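Local atomic coordinates of major pollen allergen Jun a 1 (Juniperus ashei, PDB entry 1PXZ), a protein that cleaves pectate by calcium-dependent elimination, though with low activity, and is the major allergen of mountain cedar pollen. Residues A[56-61]-A[76-81]; A[106-111]-A[116-121]. All coordinates share one frame; numbering follows the deposited sequence.

Contact 1 (A[56-61]-A[76-81]); sequences GTLRYG and MNIKLK
The guanidinium group of Arg59 meets Leu80, with NH2 4.3 Å from the methyl CD2. The methyl approaches at a slant to the guanidinium plane. NE forms a salt bridge with Asp48, through OD1, and NH2 and NH1 are hydrogen-bonded to the carbonyls of Met82 and Pro83, just past segment 76-81. Three partners therefore fix the rotation of this buried group. Asp48 also links the two segments, because its OD2 takes the backbone N-H of Lys81. The carboxylate would help balance the arginine charge.

The second meeting is purely apolar. Leu58 has its CG anti to the backbone N (chi1 173°), and its CD2 lies 4.0 Å from Ile78 CD1. The two side chains cross obliquely, and Phe72 touches both of them.

The protein is a parallel beta-helix. Here helix 58-63 lies across the N-terminal end of the coils and presents Leu58 and Arg59 to the early strand 76-78 and the chain that follows it. Such a helix over the end of the apolar interior is consistent with the end caps of pectate lyases. No hydrogen bond joins the two segments directly, and together they bury 178 Å².

Thr57 is the N-cap of the helix. Its OG1 accepts a weak bond from Tyr60 N at 3.4 Å, and is also hydrogen-bonded to the carbonyl of Thr54. Segment 76-81 lies within an IgE-binding region, residues 71-83. Its buried Ile78 and Leu80 face the helix, while the exposed Asn77 and Lys79 lie on the outward side of this IgE-binding stretch.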
loop_
_atom_site.group_PDB
_atom_site.type_symbol
_atom_site.label_atom_id
_atom_site.label_comp_id
_atom_site.label_asym_id
_atom_site.label_seq_id
_atom_site.Cartn_x
_atom_site.Cartn_y
_atom_site.Cartn_z
ATOM N N GLY A 56 8.460 12.399 -22.042
ATOM C CA GLY A 56 7.203 11.831 -22.500
ATOM C C GLY A 56 6.965 10.446 -21.927
ATOM O O GLY A 56 5.823 9.982 -21.953
ATOM N N THR A 57 8.000 9.776 -21.439
ATOM C CA THR A 57 7.787 8.425 -20.914
ATOM C C THR A 57 7.558 8.471 -19.411
ATOM O O THR A 57 7.844 9.488 -18.768
ATOM C CB THR A 57 8.977 7.472 -21.168
ATOM O OG1 THR A 57 10.161 8.059 -20.616
ATOM C CG2 THR A 57 9.155 7.277 -22.669
ATOM N N LEU A 58 7.069 7.358 -18.865
ATOM C CA LEU A 58 6.812 7.327 -17.418
ATOM C C LEU A 58 8.107 7.420 -16.640
ATOM O O LEU A 58 8.248 8.137 -15.636
ATOM C CB LEU A 58 6.034 6.041 -17.108
ATOM C CG LEU A 58 5.818 5.766 -15.617
ATOM C CD1 LEU A 58 5.085 6.930 -14.975
ATOM C CD2 LEU A 58 5.054 4.453 -15.426
ATOM N N ARG A 59 9.144 6.678 -17.076
ATOM C CA ARG A 59 10.382 6.679 -16.295
ATOM C C ARG A 59 11.044 8.045 -16.305
ATOM O O ARG A 59 11.610 8.460 -15.298
ATOM C CB ARG A 59 11.372 5.623 -16.782
ATOM C CG ARG A 59 12.632 5.517 -15.907
ATOM C CD ARG A 59 13.563 4.478 -16.539
ATOM N NE ARG A 59 12.938 3.158 -16.640
ATOM C CZ ARG A 59 12.994 2.245 -15.682
ATOM N NH1 ARG A 59 13.633 2.478 -14.538
ATOM N NH2 ARG A 59 12.404 1.079 -15.871
ATOM N N TYR A 60 10.987 8.771 -17.423
ATOM C CA TYR A 60 11.545 10.132 -17.365
ATOM C C TYR A 60 10.856 10.960 -16.299
ATOM O O TYR A 60 11.471 11.633 -15.487
ATOM C CB TYR A 60 11.377 10.796 -18.735
ATOM C CG TYR A 60 11.962 12.193 -18.851
ATOM C CD1 TYR A 60 13.278 12.381 -19.258
ATOM C CD2 TYR A 60 11.202 13.319 -18.567
ATOM C CE1 TYR A 60 13.834 13.652 -19.373
ATOM C CE2 TYR A 60 11.745 14.587 -18.676
ATOM C CZ TYR A 60 13.049 14.747 -19.078
ATOM O OH TYR A 60 13.546 16.030 -19.176
ATOM N N GLY A 61 9.527 11.007 -16.272
ATOM C CA GLY A 61 8.965 11.896 -15.251
ATOM C C GLY A 61 9.220 11.376 -13.849
ATOM O O GLY A 61 9.458 12.147 -12.913
ATOM N N MET A 76 -3.262 3.278 -21.172
ATOM C CA MET A 76 -1.943 2.738 -21.455
ATOM C C MET A 76 -1.689 1.423 -20.729
ATOM O O MET A 76 -1.865 1.412 -19.508
ATOM C CB MET A 76 -0.877 3.728 -20.969
ATOM C CG MET A 76 -0.641 4.859 -21.950
ATOM S SD MET A 76 0.695 5.935 -21.363
ATOM C CE MET A 76 0.459 7.279 -22.545
ATOM N N ASN A 77 -1.293 0.378 -21.441
ATOM C CA ASN A 77 -0.664 -0.776 -20.803
ATOM C C ASN A 77 0.842 -0.620 -20.924
ATOM O O ASN A 77 1.363 -0.616 -22.052
ATOM C CB ASN A 77 -1.127 -2.103 -21.405
ATOM C CG ASN A 77 -2.637 -2.187 -21.372
ATOM O OD1 ASN A 77 -3.257 -1.713 -20.424
ATOM N ND2 ASN A 77 -3.274 -2.750 -22.393
ATOM N N ILE A 78 1.522 -0.463 -19.799
ATOM C CA ILE A 78 2.969 -0.231 -19.881
ATOM C C ILE A 78 3.727 -1.443 -19.364
ATOM O O ILE A 78 3.448 -1.949 -18.271
ATOM C CB ILE A 78 3.387 1.026 -19.086
ATOM C CG1 ILE A 78 2.861 2.343 -19.644
ATOM C CG2 ILE A 78 4.904 1.040 -18.933
ATOM C CD1 ILE A 78 2.917 3.525 -18.700
ATOM N N LYS A 79 4.678 -1.913 -20.178
ATOM C CA LYS A 79 5.528 -3.020 -19.747
ATOM C C LYS A 79 6.949 -2.489 -19.539
ATOM O O LYS A 79 7.651 -2.140 -20.497
ATOM C CB LYS A 79 5.543 -4.203 -20.725
ATOM C CG LYS A 79 6.411 -5.368 -20.229
ATOM C CD LYS A 79 6.340 -6.570 -21.162
ATOM C CE LYS A 79 7.128 -7.751 -20.628
ATOM N NZ LYS A 79 7.293 -8.854 -21.617
ATOM N N LEU A 80 7.374 -2.415 -18.283
ATOM C CA LEU A 80 8.709 -1.867 -18.026
ATOM C C LEU A 80 9.814 -2.867 -18.302
ATOM O O LEU A 80 9.626 -4.087 -18.195
ATOM C CB LEU A 80 8.801 -1.380 -16.576
ATOM C CG LEU A 80 7.819 -0.277 -16.188
ATOM C CD1 LEU A 80 7.757 -0.162 -14.671
ATOM C CD2 LEU A 80 8.221 1.051 -16.810
ATOM N N LYS A 81 11.012 -2.368 -18.630
ATOM C CA LYS A 81 12.099 -3.278 -18.958
ATOM C C LYS A 81 12.988 -3.571 -17.751
ATOM O O LYS A 81 13.707 -4.565 -17.759
ATOM C CB LYS A 81 12.996 -2.717 -20.056
ATOM C CG LYS A 81 12.348 -2.557 -21.427
ATOM C CD LYS A 81 13.437 -2.253 -22.441
ATOM C CE LYS A 81 12.922 -2.241 -23.868
ATOM N NZ LYS A 81 11.747 -1.356 -24.052
#

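Contact 2 (A[106-111]-A[116-121]); sequences PCLFMR and VILHSL
In Met110 the first two torsions put SD against Val116, and a bend at chi3 (-77°) turns CE to Leu118. SD is 3.6 Å from Val116 CG1, and the two side chains meet at a slant. CE reaches Leu118 CD1 at 3.8 Å, tip to tip. In Leu108 the CG is anti to the carbonyl carbon (chi1 -56°), and its CD1 comes end-on to Leu118 CD1 at 4.0 Å. The same Leu108 CD1 also lies 4.1 Å from Leu121 CD1, which comes in from just after the strand. Leu118 CD1 thus touches both Leu108 and Met110.

All five residues are buried, and every contact is between apolar groups. No hydrogen bond crosses. The strands 108-111 and 116-119 run nearly antiparallel, at 164°, with axes 10.4 Å apart. They are opposing walls of the parallel beta-helix, and their inward side chains fill the interior.

Within their own walls the strands have parallel neighbours. Strand 108-111 lies between 84-85 and 153-156: Leu108 touches Leu84, and Met110 packs on Ile153 and Met155. Strand 114-119 lies between 90-93 and 161-164. Ile92 touches Leu118 and Leu121, and the Asn166 side chain, beyond strand 161-164, bonds to Leu118 O and Leu121 N.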
loop_
_atom_site.group_PDB
_atom_site.type_symbol
_atom_site.label_atom_id
_atom_site.label_comp_id
_atom_site.label_asym_id
_atom_site.label_seq_id
_atom_site.Cartn_x
_atom_site.Cartn_y
_atom_site.Cartn_z
ATOM N N PRO A 106 8.828 -5.913 -14.492
ATOM C CA PRO A 106 8.952 -5.427 -13.120
ATOM C C PRO A 106 8.087 -4.177 -12.926
ATOM O O PRO A 106 7.619 -3.596 -13.893
ATOM C CB PRO A 106 10.429 -5.070 -12.958
ATOM C CG PRO A 106 10.977 -4.987 -14.336
ATOM C CD PRO A 106 10.077 -5.746 -15.262
ATOM N N CYS A 107 7.880 -3.792 -11.659
ATOM C CA CYS A 107 6.944 -2.706 -11.373
ATOM C C CYS A 107 7.600 -1.589 -10.586
ATOM O O CYS A 107 8.701 -1.159 -10.982
ATOM C CB CYS A 107 5.697 -3.319 -10.695
ATOM S SG CYS A 107 4.795 -4.347 -11.913
ATOM N N LEU A 108 6.990 -1.107 -9.513
ATOM C CA LEU A 108 7.377 0.159 -8.901
ATOM C C LEU A 108 8.182 -0.002 -7.616
ATOM O O LEU A 108 7.853 -0.826 -6.752
ATOM C CB LEU A 108 6.147 1.007 -8.540
ATOM C CG LEU A 108 5.195 1.312 -9.711
ATOM C CD1 LEU A 108 4.000 2.111 -9.218
ATOM C CD2 LEU A 108 5.948 2.017 -10.829
ATOM N N PHE A 109 9.230 0.814 -7.546
ATOM C CA PHE A 109 10.209 0.743 -6.480
ATOM C C PHE A 109 10.482 2.136 -5.927
ATOM O O PHE A 109 10.591 3.108 -6.658
ATOM C CB PHE A 109 11.534 0.124 -6.967
ATOM C CG PHE A 109 11.435 -1.360 -7.298
ATOM C CD1 PHE A 109 10.800 -1.802 -8.451
ATOM C CD2 PHE A 109 11.981 -2.301 -6.444
ATOM C CE1 PHE A 109 10.674 -3.143 -8.774
ATOM C CE2 PHE A 109 11.864 -3.648 -6.746
ATOM C CZ PHE A 109 11.229 -4.061 -7.897
ATOM N N MET A 110 10.593 2.213 -4.607
ATOM C CA MET A 110 10.988 3.468 -3.966
ATOM C C MET A 110 12.079 3.158 -2.947
ATOM O O MET A 110 11.899 2.255 -2.111
ATOM C CB MET A 110 9.787 4.136 -3.300
ATOM C CG MET A 110 8.800 4.754 -4.298
ATOM S SD MET A 110 7.142 4.732 -3.591
ATOM C CE MET A 110 6.744 2.984 -3.830
ATOM N N ARG A 111 13.199 3.876 -3.027
ATOM C CA ARG A 111 14.281 3.551 -2.085
ATOM C C ARG A 111 14.922 4.838 -1.578
ATOM O O ARG A 111 15.395 5.671 -2.347
ATOM C CB ARG A 111 15.322 2.642 -2.728
ATOM C CG ARG A 111 16.475 2.294 -1.799
ATOM C CD ARG A 111 17.783 2.256 -2.581
ATOM N NE ARG A 111 17.750 1.268 -3.646
ATOM C CZ ARG A 111 18.485 1.283 -4.751
ATOM N NH1 ARG A 111 19.351 2.267 -4.956
ATOM N NH2 ARG A 111 18.354 0.312 -5.647
ATOM N N VAL A 116 5.863 10.450 -1.757
ATOM C CA VAL A 116 5.399 9.780 -2.972
ATOM C C VAL A 116 3.941 9.342 -2.793
ATOM O O VAL A 116 3.642 8.640 -1.816
ATOM C CB VAL A 116 6.242 8.555 -3.336
ATOM C CG1 VAL A 116 5.612 7.817 -4.524
ATOM C CG2 VAL A 116 7.686 8.924 -3.639
ATOM N N ILE A 117 3.084 9.761 -3.724
ATOM C CA ILE A 117 1.697 9.354 -3.819
ATOM C C ILE A 117 1.506 8.473 -5.059
ATOM O O ILE A 117 1.837 8.881 -6.170
ATOM C CB ILE A 117 0.726 10.544 -3.899
ATOM C CG1 ILE A 117 0.779 11.448 -2.646
ATOM C CG2 ILE A 117 -0.697 10.093 -4.162
ATOM C CD1 ILE A 117 -0.018 12.731 -2.838
ATOM N N LEU A 118 0.970 7.271 -4.852
ATOM C CA LEU A 118 0.656 6.404 -5.994
ATOM C C LEU A 118 -0.854 6.225 -5.975
ATOM O O LEU A 118 -1.352 5.676 -5.000
ATOM C CB LEU A 118 1.355 5.066 -5.924
ATOM C CG LEU A 118 2.884 5.099 -5.847
ATOM C CD1 LEU A 118 3.428 3.711 -5.574
ATOM C CD2 LEU A 118 3.476 5.675 -7.139
ATOM N N HIS A 119 -1.538 6.687 -7.010
ATOM C CA HIS A 119 -2.982 6.720 -6.939
ATOM C C HIS A 119 -3.653 6.332 -8.258
ATOM O O HIS A 119 -3.250 6.818 -9.314
ATOM C CB HIS A 119 -3.373 8.139 -6.559
ATOM C CG HIS A 119 -4.812 8.507 -6.643
ATOM N ND1 HIS A 119 -5.694 8.283 -5.602
ATOM C CD2 HIS A 119 -5.525 9.119 -7.620
ATOM C CE1 HIS A 119 -6.904 8.729 -5.956
ATOM N NE2 HIS A 119 -6.824 9.234 -7.179
ATOM N N SER A 120 -4.660 5.500 -8.134
ATOM C CA SER A 120 -5.571 5.082 -9.198
ATOM C C SER A 120 -4.873 4.413 -10.377
ATOM O O SER A 120 -5.194 4.646 -11.554
ATOM C CB SER A 120 -6.410 6.291 -9.627
ATOM O OG SER A 120 -7.549 5.875 -10.358
ATOM N N LEU A 121 -3.950 3.528 -10.027
ATOM C CA LEU A 121 -3.260 2.678 -10.984
ATOM C C LEU A 121 -3.744 1.233 -10.909
ATOM O O LEU A 121 -4.089 0.694 -9.853
ATOM C CB LEU A 121 -1.749 2.656 -10.733
ATOM C CG LEU A 121 -1.058 4.013 -10.630
ATOM C CD1 LEU A 121 0.390 3.862 -10.188
ATOM C CD2 LEU A 121 -1.199 4.732 -11.978
#

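Overall arrangement
Contact 1 lies at the N-terminal end of the beta-helix, with contact 2 further in; their centres are 12 Å apart. They touch directly. Leu80 O packs 3.4 Å from Pro106 CD, and Leu80 CD1 lies 3.9 Å from Cys107 O. Leu80 therefore meets the helix in contact 1 and the chain leading into strand 108-111 in contact 2. Cys107 is also held by its disulfide to Cys126. Contact 1 is remote from the probable calcium site. Contact 2 is nearer to it: the side chain of Met110 is about 9 Å from that of Asp177, a probable calcium ligand. Strand 174-179, which carries Asp177, belongs to the same sheet as strand 108-111.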